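Local coordinates for Dye-decolorizing peroxidase (Irpex lacteus, PDB 7D8M), which binds heme b and probably acts as a peroxidase of the dye-decolorizing (DyP) type, using peroxide to oxidise its substrates, at residues A[232-237]-A[423-428]; A[258-263]-A[398-403]; A[312-315]-A[319-322]. One frame throughout, in Å; residues are numbered along the deposited sequence.

Contact 1: residues A[232-237]-A[423-428]; sequences NKYVLD and TVPQVI. With HEM (protoporphyrin IX containing Fe), chain B.
Pro-425 lies over one face of the Tyr-234 ring: its CD stands 3.6 Å from the ring centroid, 24° off the normal, in a CH-pi contact displaced toward the rim. The closest approach is that of Pro-425 CD to Tyr-234 CD1, at 3.3 Å. Val-424 approaches the ring obliquely, its CG1 3.9 Å from Tyr-234 CE2 and its CG2 near the hydroxyl, with the valine set nearly perpendicular to the tyrosine. At the phenol end, water 1 lies in the ring plane, 2.6 Å from Tyr-234 OH, and donates to Thr-423 O at 3.1 Å, so the polar tip is tied to the loop backbone through solvent. Tyr-234 takes this position with CG anti to its own N (chi1 178°), which lays the ring against 423-425. Arg-408 hydrogen-bonds to the carbonyls of Val-424 and Pro-425. At the far end of the segment, Ile-428 CD1 packs 3.4 Å from HEM CAB in the heme pocket. The contact thus fastens the last turns of helix 228-237 to the link between strands 421-423 and 428-438, while Val-235 and Val-424 both rest on Met-260 of helix 249-261.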
loop_
_atom_site.group_PDB
_atom_site.type_symbol
_atom_site.label_atom_id
_atom_site.label_comp_id
_atom_site.label_asym_id
_atom_site.label_seq_id
_atom_site.Cartn_x
_atom_site.Cartn_y
_atom_site.Cartn_z
ATOM N N ASN A 232 -20.256 -2.691 -6.573
ATOM C CA ASN A 232 -21.155 -1.861 -7.376
ATOM C C ASN A 232 -22.622 -2.124 -7.037
ATOM O O ASN A 232 -23.414 -1.185 -6.919
ATOM C CB ASN A 232 -20.903 -2.098 -8.864
ATOM C CG ASN A 232 -19.609 -1.474 -9.334
ATOM O OD1 ASN A 232 -19.138 -0.501 -8.750
ATOM N ND2 ASN A 232 -19.028 -2.026 -10.395
ATOM N N LYS A 233 -23.001 -3.397 -6.880
ATOM C CA LYS A 233 -24.385 -3.731 -6.536
ATOM C C LYS A 233 -24.763 -3.182 -5.163
ATOM O O LYS A 233 -25.892 -2.712 -4.956
ATOM C CB LYS A 233 -24.566 -5.256 -6.598
ATOM C CG LYS A 233 -25.942 -5.791 -6.173
ATOM C CD LYS A 233 -27.036 -5.293 -7.096
ATOM C CE LYS A 233 -28.388 -5.914 -6.751
ATOM N NZ LYS A 233 -29.504 -4.956 -7.025
ATOM N N TYR A 234 -23.820 -3.201 -4.217
ATOM C CA TYR A 234 -24.097 -2.695 -2.874
ATOM C C TYR A 234 -24.413 -1.202 -2.881
ATOM O O TYR A 234 -25.368 -0.750 -2.230
ATOM C CB TYR A 234 -22.916 -2.964 -1.944
ATOM C CG TYR A 234 -23.178 -2.402 -0.567
ATOM C CD1 TYR A 234 -24.086 -3.014 0.281
ATOM C CD2 TYR A 234 -22.557 -1.236 -0.135
ATOM C CE1 TYR A 234 -24.353 -2.495 1.547
ATOM C CE2 TYR A 234 -22.821 -0.705 1.121
ATOM C CZ TYR A 234 -23.722 -1.340 1.959
ATOM O OH TYR A 234 -23.997 -0.826 3.215
ATOM N N VAL A 235 -23.591 -0.409 -3.571
ATOM C CA VAL A 235 -23.795 1.037 -3.513
ATOM C C VAL A 235 -25.013 1.437 -4.332
ATOM O O VAL A 235 -25.717 2.401 -3.983
ATOM C CB VAL A 235 -22.529 1.792 -3.967
ATOM C CG1 VAL A 235 -21.376 1.547 -2.979
ATOM C CG2 VAL A 235 -22.124 1.390 -5.381
ATOM N N LEU A 236 -25.297 0.711 -5.416
ATOM C CA LEU A 236 -26.556 0.927 -6.133
ATOM C C LEU A 236 -27.750 0.639 -5.233
ATOM O O LEU A 236 -28.684 1.446 -5.151
ATOM C CB LEU A 236 -26.606 0.055 -7.390
ATOM C CG LEU A 236 -25.901 0.671 -8.605
ATOM C CD1 LEU A 236 -25.685 -0.337 -9.749
ATOM C CD2 LEU A 236 -26.689 1.896 -9.084
ATOM N N ASP A 237 -27.729 -0.503 -4.539
ATOM C CA ASP A 237 -28.842 -0.899 -3.681
ATOM C C ASP A 237 -29.040 0.048 -2.507
ATOM O O ASP A 237 -30.132 0.080 -1.930
ATOM C CB ASP A 237 -28.630 -2.306 -3.129
ATOM C CG ASP A 237 -28.882 -3.394 -4.159
ATOM O OD1 ASP A 237 -29.389 -3.094 -5.269
ATOM O OD2 ASP A 237 -28.566 -4.561 -3.844
ATOM N N THR A 423 -24.002 -1.652 7.003
ATOM C CA THR A 423 -23.292 -2.919 7.128
ATOM C C THR A 423 -22.822 -3.286 5.727
ATOM O O THR A 423 -23.602 -3.747 4.889
ATOM C CB THR A 423 -24.168 -4.003 7.738
ATOM O OG1 THR A 423 -24.560 -3.592 9.052
ATOM C CG2 THR A 423 -23.384 -5.305 7.834
ATOM N N VAL A 424 -21.544 -3.050 5.475
ATOM C CA VAL A 424 -20.978 -3.174 4.137
ATOM C C VAL A 424 -20.475 -4.601 3.960
ATOM O O VAL A 424 -19.701 -5.089 4.796
ATOM C CB VAL A 424 -19.863 -2.139 3.937
ATOM C CG1 VAL A 424 -19.426 -2.088 2.477
ATOM C CG2 VAL A 424 -20.341 -0.767 4.456
ATOM N N PRO A 425 -20.918 -5.314 2.925
ATOM C CA PRO A 425 -20.367 -6.644 2.664
ATOM C C PRO A 425 -18.869 -6.550 2.446
ATOM O O PRO A 425 -18.335 -5.504 2.070
ATOM C CB PRO A 425 -21.089 -7.090 1.390
ATOM C CG PRO A 425 -21.508 -5.814 0.735
ATOM C CD PRO A 425 -21.824 -4.872 1.853
ATOM N N GLN A 426 -18.183 -7.645 2.720
ATOM C CA GLN A 426 -16.747 -7.668 2.505
ATOM C C GLN A 426 -16.488 -7.628 1.000
ATOM O O GLN A 426 -16.866 -8.554 0.276
ATOM C CB GLN A 426 -16.158 -8.911 3.161
ATOM C CG GLN A 426 -14.665 -9.083 2.983
ATOM C CD GLN A 426 -14.105 -10.079 3.978
ATOM O OE1 GLN A 426 -14.468 -11.258 3.960
ATOM N NE2 GLN A 426 -13.236 -9.605 4.868
ATOM N N VAL A 427 -15.890 -6.540 0.515
ATOM C CA VAL A 427 -15.567 -6.408 -0.906
ATOM C C VAL A 427 -14.079 -6.546 -1.179
ATOM O O VAL A 427 -13.677 -6.608 -2.357
ATOM C CB VAL A 427 -16.086 -5.074 -1.474
ATOM C CG1 VAL A 427 -17.614 -5.046 -1.434
ATOM C CG2 VAL A 427 -15.506 -3.917 -0.685
ATOM N N ILE A 428 -13.258 -6.591 -0.136
ATOM C CA ILE A 428 -11.825 -6.816 -0.232
ATOM C C ILE A 428 -11.502 -8.002 0.656
ATOM O O ILE A 428 -11.851 -8.009 1.842
ATOM C CB ILE A 428 -11.033 -5.570 0.198
ATOM C CG1 ILE A 428 -11.238 -4.452 -0.824
ATOM C CG2 ILE A 428 -9.554 -5.900 0.360
ATOM C CD1 ILE A 428 -10.688 -3.140 -0.376
HETATM C CHA HEM B . -5.683 5.934 -0.240
HETATM C CHB HEM B . -8.028 2.294 -2.425
HETATM C CHC HEM B . -5.922 -0.848 0.626
HETATM C CHD HEM B . -3.986 2.841 3.109
HETATM C C1A HEM B . -6.484 5.233 -1.113
HETATM C C2A HEM B . -7.209 5.784 -2.242
HETATM C C3A HEM B . -7.846 4.768 -2.851
HETATM C C4A HEM B . -7.544 3.551 -2.129
HETATM C CMA HEM B . -8.749 4.828 -4.097
HETATM C CAA HEM B . -7.210 7.283 -2.645
HETATM C CBA HEM B . -6.055 7.575 -3.602
HETATM C CGA HEM B . -4.891 8.233 -2.886
HETATM O O1A HEM B . -5.130 9.049 -1.965
HETATM O O2A HEM B . -3.715 7.963 -3.257
HETATM C C1B HEM B . -7.628 1.133 -1.809
HETATM C C2B HEM B . -7.991 -0.199 -2.235
HETATM C C3B HEM B . -7.416 -1.066 -1.381
HETATM C C4B HEM B . -6.662 -0.308 -0.407
HETATM C CMB HEM B . -8.921 -0.488 -3.450
HETATM C CAB HEM B . -7.446 -2.615 -1.377
HETATM C CBB HEM B . -7.765 -3.350 -2.448
HETATM C C1C HEM B . -5.267 -0.134 1.615
HETATM C C2C HEM B . -4.639 -0.676 2.808
HETATM C C3C HEM B . -4.095 0.351 3.493
HETATM C C4C HEM B . -4.387 1.569 2.761
HETATM C CMC HEM B . -4.611 -2.187 3.145
HETATM C CAC HEM B . -3.325 0.350 4.840
HETATM C CBC HEM B . -3.462 -0.618 5.763
HETATM C C1D HEM B . -4.173 3.978 2.352
HETATM C C2D HEM B . -3.537 5.272 2.545
HETATM C C3D HEM B . -4.009 6.118 1.629
HETATM C C4D HEM B . -4.965 5.397 0.809
HETATM C CMD HEM B . -2.504 5.638 3.623
HETATM C CAD HEM B . -3.616 7.601 1.477
HETATM C CBD HEM B . -4.542 8.440 2.363
HETATM C CGD HEM B . -4.154 9.903 2.354
HETATM O O1D HEM B . -5.074 10.761 2.320
HETATM O O2D HEM B . -2.930 10.218 2.369
HETATM N NA HEM B . -6.718 3.876 -1.070
HETATM N NB HEM B . -6.813 1.038 -0.688
HETATM N NC HEM B . -5.101 1.231 1.631
HETATM N ND HEM B . -5.029 4.083 1.269
HETATM FE FE HEM B . -6.050 2.549 0.383
HETATM O O HOH W 1 -25.936 -1.692 4.656
#

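Contact 2: residues A[258-263]-A[398-403]; sequences SRMFGR and LDPVIG. With HEM (protoporphyrin IX containing Fe), chain B.
With chi1 at -83°, Phe-261 swings its ring back from a CB that points away from 398-403, and Val-401, whose CG1 is anti to its own N (chi1 -180°), turns CG2 onto that ring. Val-401 CG2 sits 3.8 Å from the Phe-261 centroid and 10° off the normal, a CH-pi contact over the middle of the face, while Val-401 CG1 reaches Phe-261 CE1 at 3.8 Å. The ring's edge faces the porphyrin at CHB. Met-260 and Pro-400 run alongside one another in opposite senses, Met-260 CB 3.9 Å from Pro-400 CG, and the bend at chi3 brings the methionine CE round to Pro-400 CB and O. In this DyP-type fold Phe-261 and Ile-402 line the heme pocket, with Val-401 against the axial His-312 and the Met-260/Pro-400 pair as second shell. Asp-399 OD2 hydrogen-bonds to ND1 of His-312, while Asp-399 OD1 is gripped twice, by Val-401 N at 2.7 Å nearly along its C-O axis and by Ile-402 N at 3.0 Å from above the carboxylate plane. This Asx turn is likely to fix the carboxylate for the histidine. Ile-402 CG2 packs against HEM CHC, and Arg-263 NE makes a weak hydrogen bond to HEM O1A.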
loop_
_atom_site.group_PDB
_atom_site.type_symbol
_atom_site.label_atom_id
_atom_site.label_comp_id
_atom_site.label_asym_id
_atom_site.label_seq_id
_atom_site.Cartn_x
_atom_site.Cartn_y
_atom_site.Cartn_z
ATOM N N SER A 258 -18.202 7.615 -3.084
ATOM C CA SER A 258 -17.289 8.699 -2.739
ATOM C C SER A 258 -17.217 8.901 -1.230
ATOM O O SER A 258 -16.155 9.245 -0.703
ATOM C CB SER A 258 -17.716 9.996 -3.432
ATOM O OG SER A 258 -18.786 10.613 -2.726
ATOM N N ARG A 259 -18.321 8.669 -0.520
ATOM C CA ARG A 259 -18.308 8.792 0.934
ATOM C C ARG A 259 -17.527 7.661 1.596
ATOM O O ARG A 259 -16.878 7.881 2.624
ATOM C CB ARG A 259 -19.742 8.835 1.475
ATOM C CG ARG A 259 -20.586 9.959 0.894
ATOM C CD ARG A 259 -20.449 11.235 1.681
ATOM N NE ARG A 259 -20.953 11.133 3.049
ATOM C CZ ARG A 259 -20.798 12.102 3.951
ATOM N NH1 ARG A 259 -20.160 13.214 3.605
ATOM N NH2 ARG A 259 -21.273 11.969 5.192
ATOM N N MET A 260 -17.565 6.456 1.026
ATOM C CA MET A 260 -16.775 5.356 1.582
ATOM C C MET A 260 -15.279 5.602 1.427
ATOM O O MET A 260 -14.495 5.297 2.338
ATOM C CB MET A 260 -17.167 4.036 0.919
ATOM C CG MET A 260 -18.593 3.620 1.228
ATOM S SD MET A 260 -19.191 2.340 0.126
ATOM C CE MET A 260 -18.503 0.893 0.896
ATOM N N PHE A 261 -14.861 6.137 0.280
ATOM C CA PHE A 261 -13.439 6.288 -0.007
ATOM C C PHE A 261 -12.875 7.610 0.494
ATOM O O PHE A 261 -11.741 7.647 0.980
ATOM C CB PHE A 261 -13.187 6.156 -1.513
ATOM C CG PHE A 261 -13.068 4.737 -1.976
ATOM C CD1 PHE A 261 -11.861 4.063 -1.889
ATOM C CD2 PHE A 261 -14.179 4.064 -2.468
ATOM C CE1 PHE A 261 -11.750 2.741 -2.296
ATOM C CE2 PHE A 261 -14.088 2.748 -2.872
ATOM C CZ PHE A 261 -12.870 2.084 -2.793
ATOM N N GLY A 262 -13.655 8.692 0.401
ATOM C CA GLY A 262 -13.152 10.033 0.594
ATOM C C GLY A 262 -12.820 10.744 -0.696
ATOM O O GLY A 262 -12.374 11.890 -0.652
ATOM N N ARG A 263 -13.008 10.085 -1.836
ATOM C CA ARG A 263 -12.745 10.647 -3.149
ATOM C C ARG A 263 -13.768 10.087 -4.120
ATOM O O ARG A 263 -14.264 8.969 -3.940
ATOM C CB ARG A 263 -11.330 10.317 -3.667
ATOM C CG ARG A 263 -10.198 10.979 -2.903
ATOM C CD ARG A 263 -8.843 10.659 -3.540
ATOM N NE ARG A 263 -7.747 11.182 -2.733
ATOM C CZ ARG A 263 -7.246 12.407 -2.859
ATOM N NH1 ARG A 263 -7.740 13.236 -3.769
ATOM N NH2 ARG A 263 -6.252 12.798 -2.078
ATOM N N LEU A 398 -16.120 0.813 11.418
ATOM C CA LEU A 398 -14.958 0.382 10.650
ATOM C C LEU A 398 -14.794 1.193 9.368
ATOM O O LEU A 398 -15.748 1.777 8.837
ATOM C CB LEU A 398 -15.069 -1.101 10.288
ATOM C CG LEU A 398 -15.209 -2.124 11.416
ATOM C CD1 LEU A 398 -14.909 -3.525 10.889
ATOM C CD2 LEU A 398 -14.309 -1.763 12.601
ATOM N N ASP A 399 -13.555 1.223 8.877
ATOM C CA ASP A 399 -13.288 1.640 7.517
ATOM C C ASP A 399 -14.164 0.806 6.580
ATOM O O ASP A 399 -14.129 -0.430 6.647
ATOM C CB ASP A 399 -11.798 1.440 7.233
ATOM C CG ASP A 399 -11.365 1.911 5.844
ATOM O OD1 ASP A 399 -12.032 1.586 4.838
ATOM O OD2 ASP A 399 -10.317 2.590 5.765
ATOM N N PRO A 400 -15.001 1.428 5.749
ATOM C CA PRO A 400 -15.922 0.644 4.920
ATOM C C PRO A 400 -15.261 0.029 3.698
ATOM O O PRO A 400 -15.906 -0.760 2.997
ATOM C CB PRO A 400 -16.986 1.677 4.525
ATOM C CG PRO A 400 -16.217 2.965 4.494
ATOM C CD PRO A 400 -15.247 2.876 5.629
ATOM N N VAL A 401 -13.994 0.336 3.441
ATOM C CA VAL A 401 -13.261 -0.275 2.337
ATOM C C VAL A 401 -12.447 -1.446 2.884
ATOM O O VAL A 401 -12.722 -2.604 2.554
ATOM C CB VAL A 401 -12.390 0.771 1.612
ATOM C CG1 VAL A 401 -11.600 0.162 0.424
ATOM C CG2 VAL A 401 -13.269 1.923 1.124
ATOM N N ILE A 402 -11.490 -1.171 3.770
ATOM C CA ILE A 402 -10.541 -2.183 4.223
ATOM C C ILE A 402 -10.803 -2.678 5.639
ATOM O O ILE A 402 -10.104 -3.600 6.084
ATOM C CB ILE A 402 -9.088 -1.680 4.110
ATOM C CG1 ILE A 402 -8.874 -0.450 5.001
ATOM C CG2 ILE A 402 -8.734 -1.417 2.646
ATOM C CD1 ILE A 402 -7.398 -0.188 5.375
ATOM N N GLY A 403 -11.770 -2.121 6.365
ATOM C CA GLY A 403 -11.945 -2.516 7.757
ATOM C C GLY A 403 -12.357 -3.975 7.882
ATOM O O GLY A 403 -13.193 -4.474 7.129
HETATM C CHA HEM B . -5.683 5.934 -0.240
HETATM C CHB HEM B . -8.028 2.294 -2.425
HETATM C CHC HEM B . -5.922 -0.848 0.626
HETATM C CHD HEM B . -3.986 2.841 3.109
HETATM C C1A HEM B . -6.484 5.233 -1.113
HETATM C C2A HEM B . -7.209 5.784 -2.242
HETATM C C3A HEM B . -7.846 4.768 -2.851
HETATM C C4A HEM B . -7.544 3.551 -2.129
HETATM C CMA HEM B . -8.749 4.828 -4.097
HETATM C CAA HEM B . -7.210 7.283 -2.645
HETATM C CBA HEM B . -6.055 7.575 -3.602
HETATM C CGA HEM B . -4.891 8.233 -2.886
HETATM O O1A HEM B . -5.130 9.049 -1.965
HETATM O O2A HEM B . -3.715 7.963 -3.257
HETATM C C1B HEM B . -7.628 1.133 -1.809
HETATM C C2B HEM B . -7.991 -0.199 -2.235
HETATM C C3B HEM B . -7.416 -1.066 -1.381
HETATM C C4B HEM B . -6.662 -0.308 -0.407
HETATM C CMB HEM B . -8.921 -0.488 -3.450
HETATM C CAB HEM B . -7.446 -2.615 -1.377
HETATM C CBB HEM B . -7.765 -3.350 -2.448
HETATM C C1C HEM B . -5.267 -0.134 1.615
HETATM C C2C HEM B . -4.639 -0.676 2.808
HETATM C C3C HEM B . -4.095 0.351 3.493
HETATM C C4C HEM B . -4.387 1.569 2.761
HETATM C CMC HEM B . -4.611 -2.187 3.145
HETATM C CAC HEM B . -3.325 0.350 4.840
HETATM C CBC HEM B . -3.462 -0.618 5.763
HETATM C C1D HEM B . -4.173 3.978 2.352
HETATM C C2D HEM B . -3.537 5.272 2.545
HETATM C C3D HEM B . -4.009 6.118 1.629
HETATM C C4D HEM B . -4.965 5.397 0.809
HETATM C CMD HEM B . -2.504 5.638 3.623
HETATM C CAD HEM B . -3.616 7.601 1.477
HETATM C CBD HEM B . -4.542 8.440 2.363
HETATM C CGD HEM B . -4.154 9.903 2.354
HETATM O O1D HEM B . -5.074 10.761 2.320
HETATM O O2D HEM B . -2.930 10.218 2.369
HETATM N NA HEM B . -6.718 3.876 -1.070
HETATM N NB HEM B . -6.813 1.038 -0.688
HETATM N NC HEM B . -5.101 1.231 1.631
HETATM N ND HEM B . -5.029 4.083 1.269
HETATM FE FE HEM B . -6.050 2.549 0.383
#

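Contact 3: residues A[312-315]-A[319-322]; sequences HIRK and RDLE. With HEM (protoporphyrin IX containing Fe), chain B.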
loop_
_atom_site.group_PDB
_atom_site.type_symbol
_atom_site.label_atom_id
_atom_site.label_comp_id
_atom_site.label_asym_id
_atom_site.label_seq_id
_atom_site.Cartn_x
_atom_site.Cartn_y
_atom_site.Cartn_z
ATOM N N HIS A 312 -12.308 6.017 4.006
ATOM C CA HIS A 312 -11.066 5.264 3.927
ATOM C C HIS A 312 -9.847 6.159 4.114
ATOM O O HIS A 312 -9.022 5.917 5.000
ATOM C CB HIS A 312 -10.995 4.542 2.586
ATOM C CG HIS A 312 -9.730 3.771 2.399
ATOM N ND1 HIS A 312 -9.209 2.961 3.387
ATOM C CD2 HIS A 312 -8.875 3.692 1.355
ATOM C CE1 HIS A 312 -8.092 2.402 2.952
ATOM N NE2 HIS A 312 -7.868 2.833 1.725
ATOM N N ILE A 313 -9.728 7.217 3.300
ATOM C CA ILE A 313 -8.521 8.043 3.360
ATOM C C ILE A 313 -8.452 8.823 4.663
ATOM O O ILE A 313 -7.358 9.171 5.121
ATOM C CB ILE A 313 -8.415 8.986 2.142
ATOM C CG1 ILE A 313 -9.496 10.074 2.166
ATOM C CG2 ILE A 313 -8.422 8.193 0.833
ATOM C CD1 ILE A 313 -9.215 11.207 1.205
ATOM N N ARG A 314 -9.602 9.117 5.284
ATOM C CA ARG A 314 -9.592 9.832 6.553
ATOM C C ARG A 314 -9.290 8.895 7.728
ATOM O O ARG A 314 -8.774 9.343 8.760
ATOM C CB ARG A 314 -10.933 10.561 6.744
ATOM C CG ARG A 314 -10.956 11.545 7.924
ATOM C CD ARG A 314 -12.267 12.368 8.010
ATOM N NE ARG A 314 -12.178 13.408 9.040
ATOM C CZ ARG A 314 -12.921 14.514 9.066
ATOM N NH1 ARG A 314 -13.827 14.743 8.121
ATOM N NH2 ARG A 314 -12.754 15.397 10.041
ATOM N N LYS A 315 -9.601 7.601 7.593
ATOM C CA LYS A 315 -9.177 6.622 8.590
ATOM C C LYS A 315 -7.665 6.387 8.526
ATOM O O LYS A 315 -6.985 6.365 9.559
ATOM C CB LYS A 315 -9.933 5.307 8.378
ATOM C CG LYS A 315 -11.329 5.257 9.000
ATOM C CD LYS A 315 -11.262 4.850 10.478
ATOM C CE LYS A 315 -12.354 3.843 10.841
ATOM N NZ LYS A 315 -12.311 3.491 12.296
ATOM N N ARG A 319 -5.701 13.479 8.769
ATOM C CA ARG A 319 -4.988 14.748 8.659
ATOM C C ARG A 319 -5.426 15.739 9.729
ATOM O O ARG A 319 -4.611 16.542 10.198
ATOM C CB ARG A 319 -5.204 15.360 7.269
ATOM C CG ARG A 319 -4.849 14.452 6.109
ATOM C CD ARG A 319 -5.327 15.026 4.788
ATOM N NE ARG A 319 -5.038 14.107 3.690
ATOM C CZ ARG A 319 -4.787 14.479 2.439
ATOM N NH1 ARG A 319 -4.797 15.766 2.110
ATOM N NH2 ARG A 319 -4.533 13.556 1.515
ATOM N N ASP A 320 -6.699 15.700 10.131
ATOM C CA ASP A 320 -7.196 16.703 11.068
ATOM C C ASP A 320 -6.678 16.445 12.480
ATOM O O ASP A 320 -6.330 17.386 13.200
ATOM C CB ASP A 320 -8.728 16.744 11.035
ATOM C CG ASP A 320 -9.364 15.409 11.366
ATOM O OD1 ASP A 320 -8.741 14.347 11.100
ATOM O OD2 ASP A 320 -10.502 15.416 11.885
ATOM N N LEU A 321 -6.598 15.178 12.886
ATOM C CA LEU A 321 -6.038 14.860 14.195
ATOM C C LEU A 321 -4.578 15.285 14.279
ATOM O O LEU A 321 -4.160 15.917 15.257
ATOM C CB LEU A 321 -6.176 13.365 14.483
ATOM C CG LEU A 321 -7.547 12.690 14.458
ATOM C CD1 LEU A 321 -7.473 11.421 15.273
ATOM C CD2 LEU A 321 -8.687 13.598 14.967
ATOM N N GLU A 322 -3.790 14.952 13.249
ATOM C CA GLU A 322 -2.382 15.348 13.221
ATOM C C GLU A 322 -2.253 16.861 13.155
ATOM O O GLU A 322 -1.419 17.451 13.854
ATOM C CB GLU A 322 -1.671 14.697 12.030
ATOM C CG GLU A 322 -0.147 14.965 11.960
ATOM C CD GLU A 322 0.543 14.301 10.766
ATOM O OE1 GLU A 322 -0.046 13.400 10.130
ATOM O OE2 GLU A 322 1.696 14.680 10.465
HETATM C CHA HEM B . -5.683 5.934 -0.240
HETATM C CHB HEM B . -8.028 2.294 -2.425
HETATM C CHC HEM B . -5.922 -0.848 0.626
HETATM C CHD HEM B . -3.986 2.841 3.109
HETATM C C1A HEM B . -6.484 5.233 -1.113
HETATM C C2A HEM B . -7.209 5.784 -2.242
HETATM C C3A HEM B . -7.846 4.768 -2.851
HETATM C C4A HEM B . -7.544 3.551 -2.129
HETATM C CMA HEM B . -8.749 4.828 -4.097
HETATM C CAA HEM B . -7.210 7.283 -2.645
HETATM C CBA HEM B . -6.055 7.575 -3.602
HETATM C CGA HEM B . -4.891 8.233 -2.886
HETATM O O1A HEM B . -5.130 9.049 -1.965
HETATM O O2A HEM B . -3.715 7.963 -3.257
HETATM C C1B HEM B . -7.628 1.133 -1.809
HETATM C C2B HEM B . -7.991 -0.199 -2.235
HETATM C C3B HEM B . -7.416 -1.066 -1.381
HETATM C C4B HEM B . -6.662 -0.308 -0.407
HETATM C CMB HEM B . -8.921 -0.488 -3.450
HETATM C CAB HEM B . -7.446 -2.615 -1.377
HETATM C CBB HEM B . -7.765 -3.350 -2.448
HETATM C C1C HEM B . -5.267 -0.134 1.615
HETATM C C2C HEM B . -4.639 -0.676 2.808
HETATM C C3C HEM B . -4.095 0.351 3.493
HETATM C C4C HEM B . -4.387 1.569 2.761
HETATM C CMC HEM B . -4.611 -2.187 3.145
HETATM C CAC HEM B . -3.325 0.350 4.840
HETATM C CBC HEM B . -3.462 -0.618 5.763
HETATM C C1D HEM B . -4.173 3.978 2.352
HETATM C C2D HEM B . -3.537 5.272 2.545
HETATM C C3D HEM B . -4.009 6.118 1.629
HETATM C C4D HEM B . -4.965 5.397 0.809
HETATM C CMD HEM B . -2.504 5.638 3.623
HETATM C CAD HEM B . -3.616 7.601 1.477
HETATM C CBD HEM B . -4.542 8.440 2.363
HETATM C CGD HEM B . -4.154 9.903 2.354
HETATM O O1D HEM B . -5.074 10.761 2.320
HETATM O O2D HEM B . -2.930 10.218 2.369
HETATM N NA HEM B . -6.718 3.876 -1.070
HETATM N NB HEM B . -6.813 1.038 -0.688
HETATM N NC HEM B . -5.101 1.231 1.631
HETATM N ND HEM B . -5.029 4.083 1.269
HETATM FE FE HEM B . -6.050 2.549 0.383
HETATM O O HOH W 2 -6.636 11.850 4.460
HETATM O O HOH W 3 -10.952 12.406 11.354
#
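Arg-314 and Asp-320 form a salt bridge between the two short helices, NH2 of the arginine donating to OD2 at 2.9 Å with an N-H...O angle of 162°. The same OD2 has its strongest polar partner outside the pair, in a salt bridge with Lys-390. The oxygen lies at the guanidinium edge, but the N-H comes in from above the carboxylate plane, and the two flat groups stand 79° apart. Water 3 closes a second path, accepting from Arg-314 NE at 2.8 Å and probably donating to Asp-320 OD1. The reach across comes from an extended arginine whose CG is anti to its N (chi1 -170°), and Tyr-293 makes a cation-pi contact with it. Without the guanidinium, as with an alanine here, Asp-320 would probably keep Lys-390 but lose its cross-helix mate, and Tyr-293 its cation. Nearer the heme, Arg-319 NH2 donates to HEM O1D at 3.0 Å, nearly straight, and water 2 accepts weakly from its NE and can donate to Ile-313 O. Ile-313 CG2 packs on the His-312 side of the porphyrin, 3.7 Å from HEM CHA. His-312 NE2 binds the heme iron at 2.3 Å: the proximal histidine of a heme peroxidase, whose aspartate partner comes from 398-403, with Arg-319 from the next helix holding a propionate of the same heme.

The contacts begin only after the N-terminal part of the chain, with its four-stranded sheet of 24-32, 67-72, 120-126 and 147-156. Helix 228-237 and then helix 249-261 open contacts 1 and 2. The chain next reaches 312-315 and 319-322, where contact 3 closes a short turn between consecutive helices. The loop 398-403 then returns to helix 249-261 and closes contact 2 around contact 3, and 423-428 closes contact 1 around both, so the three are nested without crossing. Ile-428 CD1, at the start of strand 428-438, lies 3.5 Å from Val-401 CG1 and joins contacts 1 and 2, while Met-260 O probably accepts from His-312 N and ties contact 2 to contact 3. Contacts 1 and 3 do not meet directly, yet all three touch the heme.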